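Local coordinates for S-adenosylmethionine:2-demethylmenaquinone methyltransferase (Geobacillus kaustophilus, PDB 2PCN), which belongs to the RraA-like family of small alpha/beta proteins and forms an assembly of three chains, at residues 38-43 and 66-71; 59-64 and 88-93. All coordinates share one frame; numbering follows the deposited sequence.

Contact 1: 38-43 and 66-71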
loop_
_atom_site.group_PDB
_atom_site.type_symbol
_atom_site.label_atom_id
_atom_site.label_comp_id
_atom_site.label_asym_id
_atom_site.label_seq_id
_atom_site.Cartn_x
_atom_site.Cartn_y
_atom_site.Cartn_z
ATOM N N ASP A 38 -20.790 -13.981 8.503
ATOM C CA ASP A 38 -21.337 -13.026 7.547
ATOM C C ASP A 38 -22.009 -11.911 8.346
ATOM O O ASP A 38 -23.006 -12.140 9.030
ATOM C CB ASP A 38 -22.347 -13.738 6.642
ATOM C CG ASP A 38 -22.785 -12.889 5.465
ATOM O OD1 ASP A 38 -21.920 -12.277 4.806
ATOM O OD2 ASP A 38 -24.001 -12.853 5.189
ATOM N N VAL A 39 -21.451 -10.706 8.265
ATOM C CA VAL A 39 -21.981 -9.565 9.009
ATOM C C VAL A 39 -21.938 -8.270 8.208
ATOM O O VAL A 39 -21.423 -8.227 7.091
ATOM C CB VAL A 39 -21.168 -9.323 10.303
ATOM C CG1 VAL A 39 -21.194 -10.569 11.179
ATOM C CG2 VAL A 39 -19.726 -8.950 9.949
ATOM N N PHE A 40 -22.486 -7.215 8.801
ATOM C CA PHE A 40 -22.492 -5.897 8.185
ATOM C C PHE A 40 -22.331 -4.843 9.276
ATOM O O PHE A 40 -23.294 -4.480 9.963
ATOM C CB PHE A 40 -23.789 -5.657 7.411
ATOM C CG PHE A 40 -23.823 -4.339 6.691
ATOM C CD1 PHE A 40 -22.857 -4.029 5.743
ATOM C CD2 PHE A 40 -24.807 -3.399 6.977
ATOM C CE1 PHE A 40 -22.866 -2.798 5.087
ATOM C CE2 PHE A 40 -24.825 -2.166 6.328
ATOM C CZ PHE A 40 -23.851 -1.866 5.380
ATOM N N GLU A 41 -21.093 -4.383 9.443
ATOM C CA GLU A 41 -20.743 -3.363 10.428
ATOM C C GLU A 41 -21.103 -3.739 11.871
ATOM O O GLU A 41 -21.344 -2.871 12.714
ATOM C CB GLU A 41 -21.392 -2.032 10.023
ATOM C CG GLU A 41 -21.273 -1.765 8.515
ATOM C CD GLU A 41 -21.686 -0.360 8.114
ATOM O OE1 GLU A 41 -22.696 0.141 8.642
ATOM O OE2 GLU A 41 -21.003 0.236 7.256
ATOM N N ASP A 42 -21.124 -5.040 12.150
ATOM C CA ASP A 42 -21.434 -5.558 13.484
ATOM C C ASP A 42 -20.456 -6.713 13.716
ATOM O O ASP A 42 -20.261 -7.537 12.825
ATOM C CB ASP A 42 -22.880 -6.067 13.526
ATOM C CG ASP A 42 -23.388 -6.283 14.943
ATOM O OD1 ASP A 42 -22.842 -7.149 15.662
ATOM O OD2 ASP A 42 -24.339 -5.581 15.340
ATOM N N ASN A 43 -19.837 -6.786 14.890
ATOM C CA ASN A 43 -18.868 -7.856 15.114
ATOM C C ASN A 43 -19.102 -8.772 16.311
ATOM O O ASN A 43 -18.190 -9.486 16.732
ATOM C CB ASN A 43 -17.447 -7.264 15.170
ATOM C CG ASN A 43 -17.084 -6.692 16.534
ATOM O OD1 ASN A 43 -17.947 -6.390 17.357
ATOM N ND2 ASN A 43 -15.784 -6.528 16.769
ATOM N N SER A 66 -17.205 -2.962 3.918
ATOM C CA SER A 66 -17.494 -1.665 4.507
ATOM C C SER A 66 -16.237 -1.057 5.107
ATOM O O SER A 66 -15.421 -1.759 5.701
ATOM C CB SER A 66 -18.553 -1.789 5.600
ATOM O OG SER A 66 -18.690 -0.556 6.288
ATOM N N ARG A 67 -16.086 0.253 4.946
ATOM C CA ARG A 67 -14.940 0.968 5.495
ATOM C C ARG A 67 -15.408 1.942 6.575
ATOM O O ARG A 67 -14.643 2.794 7.032
ATOM C CB ARG A 67 -14.214 1.732 4.387
ATOM C CG ARG A 67 -13.488 0.841 3.396
ATOM C CD ARG A 67 -12.944 1.643 2.224
ATOM N NE ARG A 67 -12.214 0.799 1.283
ATOM C CZ ARG A 67 -10.967 0.377 1.465
ATOM N NH1 ARG A 67 -10.297 0.724 2.558
ATOM N NH2 ARG A 67 -10.389 -0.395 0.556
ATOM N N ARG A 68 -16.667 1.811 6.985
ATOM C CA ARG A 68 -17.222 2.701 7.999
ATOM C C ARG A 68 -16.894 2.299 9.434
ATOM O O ARG A 68 -16.924 3.136 10.339
ATOM C CB ARG A 68 -18.738 2.821 7.814
ATOM C CG ARG A 68 -19.125 3.364 6.443
ATOM C CD ARG A 68 -20.570 3.845 6.390
ATOM N NE ARG A 68 -21.536 2.781 6.642
ATOM C CZ ARG A 68 -22.854 2.935 6.552
ATOM N NH1 ARG A 68 -23.364 4.112 6.215
ATOM N NH2 ARG A 68 -23.666 1.915 6.805
ATOM N N VAL A 69 -16.584 1.023 9.647
ATOM C CA VAL A 69 -16.232 0.545 10.980
ATOM C C VAL A 69 -15.209 -0.579 10.909
ATOM O O VAL A 69 -15.021 -1.201 9.863
ATOM C CB VAL A 69 -17.463 -0.002 11.759
ATOM C CG1 VAL A 69 -18.515 1.086 11.921
ATOM C CG2 VAL A 69 -18.043 -1.209 11.039
ATOM N N ALA A 70 -14.554 -0.831 12.035
ATOM C CA ALA A 70 -13.578 -1.905 12.129
ATOM C C ALA A 70 -14.340 -3.123 12.648
ATOM O O ALA A 70 -15.280 -2.981 13.433
ATOM C CB ALA A 70 -12.474 -1.517 13.100
ATOM N N LEU A 71 -13.955 -4.318 12.213
ATOM C CA LEU A 71 -14.639 -5.530 12.671
ATOM C C LEU A 71 -13.765 -6.334 13.633
ATOM O O LEU A 71 -14.226 -7.277 14.282
ATOM C CB LEU A 71 -15.035 -6.399 11.472
ATOM C CG LEU A 71 -16.099 -5.801 10.541
ATOM C CD1 LEU A 71 -16.306 -6.712 9.343
ATOM C CD2 LEU A 71 -17.410 -5.623 11.298
#
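Glu41 and Arg68 form a side-on salt bridge between the loop that leaves strand 30-38 and the one that leads into strand 70-72. Arg68 NE gives OE2 of Glu41 a nearly straight bond of 2.7 Å, which lies in the guanidinium plane and meets the syn lone pair of OE2, whereas NH2 reaches OE1 from a tilted position with an angle of 138°. The anti lone pair of OE2 takes the hydroxyl of Ser66, at 2.6 Å from OG, so two donors hold this one oxygen. Ser66 is itself positioned by an ST turn, its OG accepting from Arg68 N. The Phe40 ring lies over Glu41 CG, and its CZ approaches Arg68 NH2 at 4.0 Å.

Within this mixed alpha/beta fold the other part of the contact joins the loop before helix 44-52, up to the N-cap residue Asn43, to the approach and start of strand 70-72. Val69 CG2 packs 3.5 Å from Glu41 CA, and Leu71 points its CD1 tip to tip at Val39 CG2. With chi1 at 82°, Asn43 CG sits between its backbone N and carbonyl carbon, and ND2 donates to Leu71 O at 3.0 Å, well above the carbonyl plane.

Contact 2: 59-64 and 88-93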
loop_
_atom_site.group_PDB
_atom_site.type_symbol
_atom_site.label_atom_id
_atom_site.label_comp_id
_atom_site.label_asym_id
_atom_site.label_seq_id
_atom_site.Cartn_x
_atom_site.Cartn_y
_atom_site.Cartn_z
ATOM N N LEU A 59 -10.514 -17.789 10.502
ATOM C CA LEU A 59 -11.848 -17.208 10.447
ATOM C C LEU A 59 -11.945 -16.267 9.256
ATOM O O LEU A 59 -11.132 -15.355 9.112
ATOM C CB LEU A 59 -12.149 -16.431 11.732
ATOM C CG LEU A 59 -13.581 -15.887 11.814
ATOM C CD1 LEU A 59 -14.548 -17.043 12.023
ATOM C CD2 LEU A 59 -13.702 -14.898 12.954
ATOM N N VAL A 60 -12.929 -16.501 8.393
ATOM C CA VAL A 60 -13.142 -15.653 7.231
ATOM C C VAL A 60 -14.407 -14.859 7.516
ATOM O O VAL A 60 -15.473 -15.436 7.753
ATOM C CB VAL A 60 -13.331 -16.490 5.943
ATOM C CG1 VAL A 60 -13.536 -15.570 4.747
ATOM C CG2 VAL A 60 -12.109 -17.373 5.724
ATOM N N VAL A 61 -14.279 -13.537 7.507
ATOM C CA VAL A 61 -15.403 -12.655 7.794
ATOM C C VAL A 61 -15.788 -11.773 6.610
ATOM O O VAL A 61 -14.973 -10.997 6.111
ATOM C CB VAL A 61 -15.076 -11.734 8.990
ATOM C CG1 VAL A 61 -16.229 -10.776 9.247
ATOM C CG2 VAL A 61 -14.785 -12.574 10.226
ATOM N N ASP A 62 -17.028 -11.900 6.147
ATOM C CA ASP A 62 -17.480 -11.062 5.049
ATOM C C ASP A 62 -18.207 -9.866 5.648
ATOM O O ASP A 62 -19.351 -9.979 6.091
ATOM C CB ASP A 62 -18.423 -11.819 4.112
ATOM C CG ASP A 62 -18.865 -10.967 2.934
ATOM O OD1 ASP A 62 -18.397 -9.812 2.836
ATOM O OD2 ASP A 62 -19.673 -11.442 2.110
ATOM N N GLY A 63 -17.525 -8.728 5.677
ATOM C CA GLY A 63 -18.111 -7.515 6.217
ATOM C C GLY A 63 -18.615 -6.611 5.109
ATOM O O GLY A 63 -18.827 -5.415 5.312
ATOM N N LYS A 64 -18.801 -7.192 3.928
ATOM C CA LYS A 64 -19.299 -6.458 2.770
ATOM C C LYS A 64 -18.341 -5.381 2.290
ATOM O O LYS A 64 -18.724 -4.506 1.512
ATOM C CB LYS A 64 -20.656 -5.828 3.097
ATOM C CG LYS A 64 -21.671 -6.820 3.658
ATOM C CD LYS A 64 -21.869 -7.992 2.710
ATOM C CE LYS A 64 -22.717 -9.087 3.334
ATOM N NZ LYS A 64 -22.067 -9.690 4.532
ATOM N N VAL A 88 -7.145 -14.520 10.620
ATOM C CA VAL A 88 -8.447 -13.976 10.255
ATOM C C VAL A 88 -8.330 -13.248 8.916
ATOM O O VAL A 88 -7.350 -12.548 8.667
ATOM C CB VAL A 88 -8.953 -12.962 11.315
ATOM C CG1 VAL A 88 -10.388 -12.555 11.002
ATOM C CG2 VAL A 88 -8.852 -13.562 12.719
ATOM N N ILE A 89 -9.326 -13.434 8.054
ATOM C CA ILE A 89 -9.365 -12.775 6.748
ATOM C C ILE A 89 -10.674 -12.000 6.742
ATOM O O ILE A 89 -11.753 -12.585 6.864
ATOM C CB ILE A 89 -9.348 -13.798 5.597
ATOM C CG1 ILE A 89 -8.027 -14.573 5.627
ATOM C CG2 ILE A 89 -9.526 -13.082 4.261
ATOM C CD1 ILE A 89 -7.948 -15.722 4.644
ATOM N N ILE A 90 -10.580 -10.682 6.595
ATOM C CA ILE A 90 -11.767 -9.837 6.659
ATOM C C ILE A 90 -12.080 -8.987 5.435
ATOM O O ILE A 90 -11.262 -8.175 5.004
ATOM C CB ILE A 90 -11.662 -8.881 7.876
ATOM C CG1 ILE A 90 -11.218 -9.666 9.111
ATOM C CG2 ILE A 90 -12.999 -8.194 8.123
ATOM C CD1 ILE A 90 -10.985 -8.813 10.338
ATOM N N HIS A 91 -13.270 -9.182 4.878
ATOM C CA HIS A 91 -13.709 -8.378 3.746
ATOM C C HIS A 91 -14.317 -7.173 4.454
ATOM O O HIS A 91 -15.540 -7.035 4.567
ATOM C CB HIS A 91 -14.758 -9.125 2.919
ATOM C CG HIS A 91 -15.268 -8.349 1.743
ATOM N ND1 HIS A 91 -14.491 -7.440 1.058
ATOM C CD2 HIS A 91 -16.473 -8.353 1.128
ATOM C CE1 HIS A 91 -15.198 -6.914 0.071
ATOM N NE2 HIS A 91 -16.405 -7.451 0.093
ATOM N N GLY A 92 -13.425 -6.327 4.961
ATOM C CA GLY A 92 -13.810 -5.145 5.707
ATOM C C GLY A 92 -12.574 -4.575 6.383
ATOM O O GLY A 92 -11.452 -4.926 6.012
ATOM N N CYS A 93 -12.761 -3.724 7.386
ATOM C CA CYS A 93 -11.627 -3.097 8.062
ATOM C C CYS A 93 -11.343 -3.580 9.480
ATOM O O CYS A 93 -12.159 -4.253 10.108
ATOM C CB CYS A 93 -11.825 -1.578 8.103
ATOM S SG CYS A 93 -11.896 -0.781 6.491
#
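Val61 pairs in parallel with Ile90, and Val60 with Ile89, the axes of the short segments 59-62 and 88-90 lying 4.7 Å apart at their closest and inclined by 12°. The backbone bonds run back and forth between the strands: Ile89 N to Leu59 O, Val61 N to Ile89 O and His91 N to Val61 O, each 2.8 Å long and close to straight. CA-H...O contacts fill the intervals, as where Val88 CA lies 3.2 Å from Leu59 O.

The packing is dense and apolar on the face carrying Leu59, Val61, Val88 and Ile90. Val61 CB meets Ile90 CG2 at 4.2 Å, and helix 44-52 covers Leu59 and Val61 through Val46. On the other face Val60 and Ile89 are also buried, Val60 beneath Leu129 and Phe131 of strand 129-131.

Toward the carboxyl ends the pairing slackens and turns polar. Gly63 N still reaches His91 O, but the angle of 127° makes the bond weak, and His91 is the centre of an inverse gamma turn. Asp62 and His91 lie side by side, CG of each anti to its backbone N, which brings Asp62 OD1 to the edge of the imidazole, 3.0 Å from CD2. The same oxygen accepts from Lys64 N in an Asx turn, while the backbone of Lys64 passes over one ring face at its carbonyl carbon. His91 also stacks with Phe131. Lys64 is exposed, yet its NZ has partners in residues 38-43, chiefly Asp38. Neighbouring parallel strands joined through a helix, here by a link that passes through strand 70-72 of a second sheet and then helix 74-82, are characteristic of the central sheet of an alpha/beta fold.

Contact 1 lies beyond the carboxyl end of strand 58-62, and contact 2 runs along that strand to the same end; their centres are about 8 Å apart. Contact 2 is nearer the middle of the chain and rests on regular parallel pairing with apolar faces; contact 1 is farther out, largely buried but with exposed Phe40 and Arg68, and joins mostly irregular segments through a salt bridge, hydroxyl and amide bonds, and apolar packing of Val69 and Leu71. Their segments alternate in sequence, so residues 59-64 run on shortly into 66-71. Asp38 OD1 and Lys64 NZ form a salt bridge of 2.6 Å between them, and Leu71 N probably donates to Cys93 O, linking strand 70-72 to 93-94.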